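Local coordinates for protein branched-chain-amino-acid aminotransferase (Pseudomonas aeruginosa, PDB 6NST) that probably catalyses the reversible transamination of leucine, isoleucine and valine with 2-oxoglutarate, using pyridoxal 5'-phosphate as cofactor, at residues 27-30 with 31-35; 54-57 with 58-62; 185-188 with 189-193; 219-222 with 223-226. The protein carries 1 engineered substitution. All coordinates share one frame; numbering follows the deposited sequence.

Contact 1 (27-30 with 31-35). Engineered in segment 31-35: H31 (natural residue Leu).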
loop_
_atom_site.group_PDB
_atom_site.type_symbol
_atom_site.label_atom_id
_atom_site.label_comp_id
_atom_site.label_asym_id
_atom_site.label_seq_id
_atom_site.Cartn_x
_atom_site.Cartn_y
_atom_site.Cartn_z
ATOM N N LEU A 27 -30.855 -20.602 10.452
ATOM C CA LEU A 27 -29.979 -19.819 11.314
ATOM C C LEU A 27 -28.620 -20.478 11.517
ATOM O O LEU A 27 -27.981 -20.271 12.558
ATOM C CB LEU A 27 -30.656 -19.562 12.660
ATOM C CG LEU A 27 -31.901 -18.680 12.591
ATOM C CD1 LEU A 27 -32.437 -18.405 13.983
ATOM C CD2 LEU A 27 -31.585 -17.383 11.864
ATOM N N THR A 28 -28.172 -21.277 10.551
ATOM C CA THR A 28 -26.839 -21.863 10.604
ATOM C C THR A 28 -25.781 -20.764 10.635
ATOM O O THR A 28 -25.874 -19.770 9.911
ATOM C CB THR A 28 -26.628 -22.779 9.397
ATOM O OG1 THR A 28 -27.673 -23.759 9.352
ATOM C CG2 THR A 28 -25.296 -23.485 9.485
ATOM N N HIS A 29 -24.767 -20.951 11.487
ATOM C CA HIS A 29 -23.794 -19.890 11.739
ATOM C C HIS A 29 -22.956 -19.591 10.498
ATOM O O HIS A 29 -22.770 -18.424 10.130
ATOM C CB HIS A 29 -22.899 -20.275 12.916
ATOM C CG HIS A 29 -22.089 -19.139 13.459
ATOM N ND1 HIS A 29 -20.879 -18.761 12.918
ATOM C CD2 HIS A 29 -22.311 -18.304 14.502
ATOM C CE1 HIS A 29 -20.391 -17.742 13.602
ATOM N NE2 HIS A 29 -21.241 -17.445 14.569
ATOM N N THR A 30 -22.434 -20.632 9.842
ATOM C CA THR A 30 -21.681 -20.417 8.609
ATOM C C THR A 30 -22.548 -19.772 7.533
ATOM O O THR A 30 -22.045 -19.001 6.707
ATOM C CB THR A 30 -21.099 -21.742 8.109
ATOM O OG1 THR A 30 -20.246 -22.300 9.117
ATOM C CG2 THR A 30 -20.286 -21.541 6.831
ATOM N N HIS A 31 -23.852 -20.057 7.544
ATOM C CA HIS A 31 -24.761 -19.452 6.577
ATOM C C HIS A 31 -24.815 -17.936 6.727
ATOM O O HIS A 31 -25.004 -17.220 5.737
ATOM C CB HIS A 31 -26.160 -20.048 6.741
ATOM C CG HIS A 31 -26.984 -20.024 5.493
ATOM N ND1 HIS A 31 -28.348 -20.222 5.498
ATOM C CD2 HIS A 31 -26.635 -19.844 4.198
ATOM C CE1 HIS A 31 -28.805 -20.155 4.261
ATOM N NE2 HIS A 31 -27.786 -19.928 3.453
ATOM N N HIS A 32 -24.649 -17.432 7.951
ATOM C CA HIS A 32 -24.773 -16.007 8.224
ATOM C C HIS A 32 -23.439 -15.282 8.300
ATOM O O HIS A 32 -23.405 -14.064 8.096
ATOM C CB HIS A 32 -25.534 -15.780 9.538
ATOM C CG HIS A 32 -26.986 -16.135 9.465
ATOM N ND1 HIS A 32 -27.985 -15.185 9.488
ATOM C CD2 HIS A 32 -27.608 -17.334 9.372
ATOM C CE1 HIS A 32 -29.160 -15.785 9.412
ATOM N NE2 HIS A 32 -28.959 -17.089 9.340
ATOM N N TYR A 33 -22.346 -15.988 8.588
ATOM C CA TYR A 33 -21.057 -15.344 8.779
ATOM C C TYR A 33 -19.943 -15.921 7.915
ATOM O O TYR A 33 -18.805 -15.446 8.010
ATOM C CB TYR A 33 -20.647 -15.409 10.257
ATOM C CG TYR A 33 -21.670 -14.792 11.184
ATOM C CD1 TYR A 33 -21.775 -13.412 11.314
ATOM C CD2 TYR A 33 -22.537 -15.587 11.924
ATOM C CE1 TYR A 33 -22.708 -12.842 12.155
ATOM C CE2 TYR A 33 -23.475 -15.026 12.771
ATOM C CZ TYR A 33 -23.556 -13.653 12.882
ATOM O OH TYR A 33 -24.487 -13.086 13.722
ATOM N N GLY A 34 -20.229 -16.920 7.083
ATOM C CA GLY A 34 -19.258 -17.433 6.138
ATOM C C GLY A 34 -18.117 -18.232 6.728
ATOM O O GLY A 34 -17.281 -18.731 5.967
ATOM N N MET A 35 -18.053 -18.383 8.048
ATOM C CA MET A 35 -16.960 -19.110 8.692
ATOM C C MET A 35 -17.144 -20.603 8.452
ATOM O O MET A 35 -17.934 -21.268 9.126
ATOM C CB MET A 35 -16.909 -18.792 10.181
ATOM C CG MET A 35 -15.774 -19.465 10.934
ATOM S SD MET A 35 -14.148 -18.980 10.328
ATOM C CE MET A 35 -13.251 -18.839 11.871
#

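Contact 2 (54-57 with 58-62). With SO4 (sulfate ion), chain G.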
loop_
_atom_site.group_PDB
_atom_site.type_symbol
_atom_site.label_atom_id
_atom_site.label_comp_id
_atom_site.label_asym_id
_atom_site.label_seq_id
_atom_site.Cartn_x
_atom_site.Cartn_y
_atom_site.Cartn_z
ATOM N N ARG A 54 -6.146 -37.613 -6.084
ATOM C CA ARG A 54 -5.465 -37.003 -4.944
ATOM C C ARG A 54 -6.439 -36.751 -3.794
ATOM O O ARG A 54 -6.647 -35.623 -3.342
ATOM C CB ARG A 54 -4.747 -35.718 -5.360
ATOM C CG ARG A 54 -3.777 -35.920 -6.510
ATOM C CD ARG A 54 -2.734 -34.823 -6.560
ATOM N NE ARG A 54 -1.817 -34.893 -5.428
ATOM C CZ ARG A 54 -0.747 -34.119 -5.281
ATOM N NH1 ARG A 54 -0.452 -33.208 -6.199
ATOM N NH2 ARG A 54 0.032 -34.256 -4.218
ATOM N N LEU A 55 -7.047 -37.845 -3.333
ATOM C CA LEU A 55 -7.956 -37.764 -2.196
ATOM C C LEU A 55 -7.239 -37.245 -0.955
ATOM O O LEU A 55 -7.787 -36.423 -0.209
ATOM C CB LEU A 55 -8.573 -39.135 -1.928
ATOM C CG LEU A 55 -9.464 -39.236 -0.692
ATOM C CD1 LEU A 55 -10.606 -38.236 -0.777
ATOM C CD2 LEU A 55 -9.994 -40.652 -0.518
ATOM N N GLN A 56 -6.006 -37.701 -0.728
ATOM C CA GLN A 56 -5.280 -37.328 0.483
ATOM C C GLN A 56 -4.956 -35.839 0.504
ATOM O O GLN A 56 -5.090 -35.184 1.545
ATOM C CB GLN A 56 -4.004 -38.164 0.601
ATOM C CG GLN A 56 -3.114 -37.813 1.789
ATOM C CD GLN A 56 -3.692 -38.260 3.122
ATOM O OE1 GLN A 56 -4.751 -38.887 3.179
ATOM N NE2 GLN A 56 -2.991 -37.939 4.205
ATOM N N ALA A 57 -4.535 -35.285 -0.637
ATOM C CA ALA A 57 -4.168 -33.873 -0.681
ATOM C C ALA A 57 -5.374 -32.978 -0.425
ATOM O O ALA A 57 -5.247 -31.921 0.204
ATOM C CB ALA A 57 -3.526 -33.535 -2.026
ATOM N N HIS A 58 -6.551 -33.380 -0.903
ATOM C CA HIS A 58 -7.741 -32.570 -0.675
ATOM C C HIS A 58 -8.225 -32.695 0.764
ATOM O O HIS A 58 -8.694 -31.714 1.353
ATOM C CB HIS A 58 -8.838 -32.960 -1.667
ATOM C CG HIS A 58 -8.591 -32.459 -3.055
ATOM N ND1 HIS A 58 -8.886 -31.169 -3.442
ATOM C CD2 HIS A 58 -8.061 -33.066 -4.143
ATOM C CE1 HIS A 58 -8.555 -31.006 -4.711
ATOM N NE2 HIS A 58 -8.052 -32.142 -5.160
ATOM N N THR A 59 -8.120 -33.893 1.344
ATOM C CA THR A 59 -8.491 -34.072 2.742
ATOM C C THR A 59 -7.506 -33.365 3.666
ATOM O O THR A 59 -7.911 -32.758 4.664
ATOM C CB THR A 59 -8.574 -35.565 3.074
ATOM O OG1 THR A 59 -9.628 -36.166 2.311
ATOM C CG2 THR A 59 -8.847 -35.776 4.557
ATOM N N ASP A 60 -6.211 -33.419 3.340
ATOM C CA ASP A 60 -5.213 -32.727 4.150
ATOM C C ASP A 60 -5.407 -31.217 4.093
ATOM O O ASP A 60 -5.222 -30.523 5.098
ATOM C CB ASP A 60 -3.803 -33.094 3.687
ATOM C CG ASP A 60 -3.366 -34.464 4.164
ATOM O OD1 ASP A 60 -4.058 -35.046 5.026
ATOM O OD2 ASP A 60 -2.328 -34.956 3.674
ATOM N N ARG A 61 -5.771 -30.689 2.923
ATOM C CA ARG A 61 -5.995 -29.253 2.818
ATOM C C ARG A 61 -7.258 -28.836 3.555
ATOM O O ARG A 61 -7.316 -27.728 4.104
ATOM C CB ARG A 61 -6.065 -28.831 1.352
ATOM C CG ARG A 61 -5.976 -27.329 1.150
ATOM C CD ARG A 61 -5.792 -26.981 -0.314
ATOM N NE ARG A 61 -6.961 -27.330 -1.116
ATOM C CZ ARG A 61 -7.042 -27.152 -2.429
ATOM N NH1 ARG A 61 -8.145 -27.495 -3.081
ATOM N NH2 ARG A 61 -6.018 -26.628 -3.092
ATOM N N LEU A 62 -8.274 -29.703 3.586
ATOM C CA LEU A 62 -9.469 -29.405 4.369
ATOM C C LEU A 62 -9.127 -29.259 5.847
ATOM O O LEU A 62 -9.572 -28.309 6.504
ATOM C CB LEU A 62 -10.521 -30.494 4.165
ATOM C CG LEU A 62 -11.898 -30.193 4.756
ATOM C CD1 LEU A 62 -12.575 -29.059 3.991
ATOM C CD2 LEU A 62 -12.773 -31.438 4.768
HETATM S S SO4 G . -7.449 -26.510 -6.951
HETATM O O1 SO4 G . -6.853 -27.002 -5.712
HETATM O O2 SO4 G . -8.827 -26.971 -7.044
HETATM O O3 SO4 G . -7.422 -25.047 -6.964
HETATM O O4 SO4 G . -6.688 -27.020 -8.088
#

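Contact 3 (185-188 with 189-193)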
loop_
_atom_site.group_PDB
_atom_site.type_symbol
_atom_site.label_atom_id
_atom_site.label_comp_id
_atom_site.label_asym_id
_atom_site.label_seq_id
_atom_site.Cartn_x
_atom_site.Cartn_y
_atom_site.Cartn_z
ATOM N N MET A 185 -7.152 -12.173 -11.695
ATOM C CA MET A 185 -7.096 -11.403 -10.458
ATOM C C MET A 185 -5.701 -10.833 -10.231
ATOM O O MET A 185 -4.695 -11.506 -10.470
ATOM C CB MET A 185 -7.479 -12.271 -9.258
ATOM C CG MET A 185 -8.721 -13.116 -9.455
ATOM S SD MET A 185 -10.196 -12.120 -9.676
ATOM C CE MET A 185 -10.145 -11.091 -8.212
ATOM N N LEU A 186 -5.653 -9.596 -9.746
ATOM C CA LEU A 186 -4.413 -8.954 -9.337
ATOM C C LEU A 186 -4.393 -8.797 -7.822
ATOM O O LEU A 186 -5.419 -8.483 -7.210
ATOM C CB LEU A 186 -4.252 -7.582 -10.000
ATOM C CG LEU A 186 -4.480 -7.503 -11.511
ATOM C CD1 LEU A 186 -4.379 -6.065 -11.975
ATOM C CD2 LEU A 186 -3.487 -8.380 -12.265
ATOM N N ASP A 187 -3.222 -9.011 -7.223
ATOM C CA ASP A 187 -3.057 -8.868 -5.783
ATOM C C ASP A 187 -3.061 -7.384 -5.405
ATOM O O ASP A 187 -3.052 -6.513 -6.278
ATOM C CB ASP A 187 -1.774 -9.575 -5.330
ATOM C CG ASP A 187 -0.520 -9.010 -5.980
ATOM O OD1 ASP A 187 -0.600 -7.985 -6.687
ATOM O OD2 ASP A 187 0.558 -9.608 -5.780
ATOM N N PRO A 188 -3.092 -7.061 -4.105
ATOM C CA PRO A 188 -3.077 -5.641 -3.701
ATOM C C PRO A 188 -1.857 -4.853 -4.172
ATOM O O PRO A 188 -1.876 -3.620 -4.081
ATOM C CB PRO A 188 -3.130 -5.716 -2.170
ATOM C CG PRO A 188 -3.885 -6.968 -1.903
ATOM C CD PRO A 188 -3.450 -7.937 -2.972
ATOM N N GLU A 189 -0.811 -5.507 -4.667
ATOM C CA GLU A 189 0.337 -4.799 -5.216
ATOM C C GLU A 189 0.239 -4.585 -6.721
ATOM O O GLU A 189 1.043 -3.828 -7.276
ATOM C CB GLU A 189 1.632 -5.553 -4.885
ATOM C CG GLU A 189 2.073 -5.413 -3.434
ATOM C CD GLU A 189 2.577 -6.716 -2.847
ATOM O OE1 GLU A 189 1.809 -7.702 -2.836
ATOM O OE2 GLU A 189 3.744 -6.757 -2.401
ATOM N N GLY A 190 -0.723 -5.221 -7.390
ATOM C CA GLY A 190 -0.917 -5.052 -8.814
ATOM C C GLY A 190 -0.400 -6.185 -9.673
ATOM O O GLY A 190 -0.574 -6.138 -10.897
ATOM N N TYR A 191 0.225 -7.195 -9.080
ATOM C CA TYR A 191 0.759 -8.327 -9.819
ATOM C C TYR A 191 -0.313 -9.396 -10.015
ATOM O O TYR A 191 -1.313 -9.449 -9.295
ATOM C CB TYR A 191 1.973 -8.913 -9.092
ATOM C CG TYR A 191 3.113 -7.928 -8.971
ATOM C CD1 TYR A 191 3.209 -7.081 -7.875
ATOM C CD2 TYR A 191 4.080 -7.827 -9.964
ATOM C CE1 TYR A 191 4.240 -6.171 -7.763
ATOM C CE2 TYR A 191 5.121 -6.919 -9.860
ATOM C CZ TYR A 191 5.192 -6.094 -8.756
ATOM O OH TYR A 191 6.214 -5.185 -8.638
ATOM N N VAL A 192 -0.087 -10.255 -11.010
ATOM C CA VAL A 192 -1.037 -11.315 -11.321
ATOM C C VAL A 192 -1.016 -12.363 -10.218
ATOM O O VAL A 192 0.052 -12.827 -9.799
ATOM C CB VAL A 192 -0.716 -11.940 -12.687
ATOM C CG1 VAL A 192 -1.647 -13.110 -12.975
ATOM C CG2 VAL A 192 -0.819 -10.892 -13.783
ATOM N N ALA A 193 -2.199 -12.742 -9.740
ATOM C CA ALA A 193 -2.333 -13.761 -8.708
ATOM C C ALA A 193 -2.898 -15.063 -9.263
ATOM O O ALA A 193 -2.225 -16.097 -9.227
ATOM C CB ALA A 193 -3.215 -13.238 -7.565
HETATM O O HOH W 1 0.384 -12.671 -7.004
HETATM O O HOH W 2 2.942 -9.476 -4.759
#

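Contact 4 (219-222 with 223-226). With SO4 (sulfate ion), chain G.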
loop_
_atom_site.group_PDB
_atom_site.type_symbol
_atom_site.label_atom_id
_atom_site.label_comp_id
_atom_site.label_asym_id
_atom_site.label_seq_id
_atom_site.Cartn_x
_atom_site.Cartn_y
_atom_site.Cartn_z
ATOM N N GLY A 219 -2.939 -24.136 -5.255
ATOM C CA GLY A 219 -3.854 -25.089 -5.858
ATOM C C GLY A 219 -3.224 -26.461 -6.024
ATOM O O GLY A 219 -2.068 -26.597 -6.430
ATOM N N ILE A 220 -4.006 -27.493 -5.701
ATOM C CA ILE A 220 -3.534 -28.864 -5.861
ATOM C C ILE A 220 -3.281 -29.173 -7.331
ATOM O O ILE A 220 -2.302 -29.845 -7.674
ATOM C CB ILE A 220 -4.536 -29.847 -5.231
ATOM C CG1 ILE A 220 -4.575 -29.659 -3.712
ATOM C CG2 ILE A 220 -4.184 -31.288 -5.587
ATOM C CD1 ILE A 220 -5.538 -30.580 -3.003
ATOM N N THR A 221 -4.146 -28.679 -8.222
ATOM C CA THR A 221 -3.921 -28.867 -9.651
ATOM C C THR A 221 -2.669 -28.132 -10.106
ATOM O O THR A 221 -1.928 -28.622 -10.967
ATOM C CB THR A 221 -5.136 -28.390 -10.446
ATOM O OG1 THR A 221 -6.328 -28.959 -9.891
ATOM C CG2 THR A 221 -5.017 -28.805 -11.907
ATOM N N ARG A 222 -2.424 -26.947 -9.545
ATOM C CA ARG A 222 -1.169 -26.251 -9.802
ATOM C C ARG A 222 0.021 -27.092 -9.359
ATOM O O ARG A 222 1.038 -27.158 -10.057
ATOM C CB ARG A 222 -1.174 -24.900 -9.087
ATOM C CG ARG A 222 0.150 -24.164 -9.115
ATOM C CD ARG A 222 0.118 -22.971 -8.170
ATOM N NE ARG A 222 1.321 -22.155 -8.281
ATOM C CZ ARG A 222 2.450 -22.394 -7.624
ATOM N NH1 ARG A 222 2.537 -23.434 -6.803
ATOM N NH2 ARG A 222 3.494 -21.593 -7.791
ATOM N N ASN A 223 -0.097 -27.759 -8.208
ATOM C CA ASN A 223 0.999 -28.588 -7.714
ATOM C C ASN A 223 1.228 -29.798 -8.612
ATOM O O ASN A 223 2.371 -30.228 -8.800
ATOM C CB ASN A 223 0.719 -29.031 -6.278
ATOM C CG ASN A 223 1.839 -29.877 -5.701
ATOM O OD1 ASN A 223 1.891 -31.088 -5.914
ATOM N ND2 ASN A 223 2.742 -29.239 -4.965
ATOM N N THR A 224 0.153 -30.365 -9.168
ATOM C CA THR A 224 0.312 -31.491 -10.082
ATOM C C THR A 224 0.997 -31.060 -11.372
ATOM O O THR A 224 1.799 -31.814 -11.936
ATOM C CB THR A 224 -1.044 -32.127 -10.392
ATOM O OG1 THR A 224 -1.867 -31.184 -11.088
ATOM C CG2 THR A 224 -1.740 -32.546 -9.114
ATOM N N ILE A 225 0.692 -29.854 -11.855
ATOM C CA ILE A 225 1.314 -29.378 -13.087
ATOM C C ILE A 225 2.806 -29.147 -12.876
ATOM O O ILE A 225 3.621 -29.448 -13.757
ATOM C CB ILE A 225 0.596 -28.113 -13.601
ATOM C CG1 ILE A 225 -0.449 -28.480 -14.659
ATOM C CG2 ILE A 225 1.587 -27.125 -14.195
ATOM C CD1 ILE A 225 -1.552 -29.385 -14.167
ATOM N N LEU A 226 3.194 -28.632 -11.704
ATOM C CA LEU A 226 4.616 -28.494 -11.397
ATOM C C LEU A 226 5.311 -29.849 -11.432
ATOM O O LEU A 226 6.449 -29.962 -11.903
ATOM C CB LEU A 226 4.817 -27.838 -10.028
ATOM C CG LEU A 226 4.102 -26.533 -9.653
ATOM C CD1 LEU A 226 4.768 -25.889 -8.442
ATOM C CD2 LEU A 226 4.033 -25.556 -10.812
HETATM S S SO4 G . -7.449 -26.510 -6.951
HETATM O O1 SO4 G . -6.853 -27.002 -5.712
HETATM O O2 SO4 G . -8.827 -26.971 -7.044
HETATM O O3 SO4 G . -7.422 -25.047 -6.964
HETATM O O4 SO4 G . -6.688 -27.020 -8.088
#

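Contact 1 (27-30 with 31-35)
L27 lays its CD2 methyl against the imidazole of H32, 3.7 Å from NE2, at the entry to the short helix 29-33 that precedes strand 36-46 in this class-IV aminotransferase. The H32 ring is turned back toward the start of the helix because its CG lies anti to its own carbonyl carbon (chi1 -70°). There NE2 is bonded to V26 O, while L27 CA meets the ring obliquely.

T28 sits at the N-cap position, yet its side chain makes no capping bond, and OG1 is bonded instead to T24 OG1. The carbonyl of T28 does more: its oxygen lies in the plane of the H32 ring, 3.0 Å from CD2 at the edge, and accepts a weak bond from H32 N. T28 CB itself lies against CB of H31, 3.8 Å away; H31 is an engineered histidine in place of leucine, and its ring meets F103 and H31 of the second subunit.

H29 follows, with Y33 CD2 poised 3.4 Å above the centre of its ring plane. The two ring planes make 38°, so the pair is an oblique one. NE2 of H29 is bonded to G110 O, and Y33 OH to M109 O. Two amides share H29 O: Y33 N, at 2.9 Å, comes in almost collinear with the carbonyl, whereas H32 N stands above the carbonyl plane.

T30 closes the turn through its oxygen, 2.8 Å from the amide of G34, whose positive phi ends the helix. Its OG1, also bonded to Y104 N, donates to M35 O from above that carbonyl's plane.

Contact 2 (54-57 with 58-62)
The first turns of helix 55-68, from R54 at the N-cap position through H58 to R61, form part of a sulfate-binding site that probably corresponds to the cofactor phosphate pocket, as in related class-IV aminotransferases. R54 O lies at the edge of the H58 ring, near its plane and 3.0 Å from CD2, and also accepts a weak bond from H58 N. H58 ND1 is bonded to E39 OE2.

One turn on, the carbonyl of L55 accepts T59 N at 3.0 Å. T59 OG1 also comes near L55 O, but N81 OD1 is another acceptor for its proton. On the outer surface Q56 reaches over D60: its chain is bent at chi2 (72°), bringing NE2 to 3.1 Å from D60 OD2. The amide and carboxylate planes stand 82° apart, so the two groups meet crosswise.

R61 starts with its CB beside A57 O, which its own amide uses as acceptor. Its guanidinium then turns its edge to the sulfate, and both NH1 (3.0 Å) and NH2 (2.8 Å) donate to O1. This fork of two bonds to one oxygen fixes the group's rotation, while NE is held by a salt bridge to E39.

The helix is thus wedged between strand 36-46, which supplies E39 and packs on H58 through V41, helix 77-89 against L55, and I220 of helix 220-231 against A57, H58 and R61.

Contact 3 (185-188 with 189-193)
D187 and Y191 close the end of a beta hairpin between strands 182-186 and 192-195, a type I turn from D187 to G190 followed by a G1 beta bulge. The evidence is a bond from D187 N to Y191 O (2.9 Å) together with one from G190 N to D187 O. G190 sits in the bulge with a positive phi of 103°, where any CB would be jammed against the preceding carbonyl oxygen.

The tightest part is the cluster round the D187 carboxylate, inside the turn. Its CG sits between the backbone N and the carbonyl carbon (chi1 60°), which folds OD1 back over the loop amides. Y191 N reaches OD1 at 2.7 Å on the syn side, somewhat out of the carboxylate plane. E189 N and G190 N add only weak bonds, so three amides converge on one oxygen.

Toward the strands the pairing continues: A193 N donates to M185 O at 2.9 Å and with a nearly straight N-H (170°). L186 and V192 form a non-hydrogen-bonded pair. Their side chains diverge, though CD2 of L186 still lies 4.0 Å from CG2 of V192, and L186 CA directs a CH...O contact at Y191 O.

The side carrying the D187 and E189 carboxylates is more open and water-linked. E189 is partly exposed, and its OE2 is engaged by R240 of this chain and R240 of the fourth subunit. D187 OD2 and the like-charged E189 OE1 lie 3.7 Å apart, bridged by a water that donates to D187 OD2 at 2.6 Å and, weakly, to E189 OE1.

Contact 4 (219-222 with 223-226)
T221, packed against T224 and I225, presents its amide and hydroxyl to the bound sulfate at the N-terminus of helix 220-231. T221 OG1 donates to sulfate O4 at 2.7 Å, and T221 N reaches the same oxygen. I220 N donates to O1 at 2.9 Å. Helix-start amides of this kind are suited to an anion, consistent with the phosphate end of the cofactor site in this family; T257 OG1 and R61 of helix 55-68 also bond the sulfate.

Behind this shell, ordinary helical bonds set the amides in place: N223 N to G219 O (2.9 Å) and T224 N to I220 O. T221 O is gripped twice from one face of its plane, by I225 N and by T224 OG1 at 2.6 Å. The second bond depends on T224 chi1 (64°), which points the hydroxyl back at the helix. Beyond it, T221 CG2 and I225 CD1 lie side by side.

R222, extended from CG to NE, stands out across the helix axis, its NH1 3.7 Å from L226 CD1, while NH2 is fixed by E238 and P211 O. The helix, the middle of the beta-alpha-beta unit with strands 207-210 and 235-238, rests on F201 of strand 199-204 through R222, I225 and L226, and on Y288 of helix 279-292 through T221, T224 and I225.

How the contacts relate
Contacts 2 and 4 meet at the sulfate: their centres are 13 Å apart, and the helix starts at 54-62 and 219-226 both donate to its O1. They also touch directly, with R54 NH1 lying 3.2 Å from N223 OD1 in a probable hydrogen bond and H58 ND1 packed on I220 CD1. K160, the cofactor lysine by similarity and unmodified here, has its side chain about 4 Å from that of R61 and about 8 Å from that of I220. Contact 1 stands off at its subunit boundary, the side chain of M35 about 12 Å from that of K160. The contact 3 hairpin is away from the site, its nearest atoms about 7 Å from contact 4 and about 18 Å from contact 1.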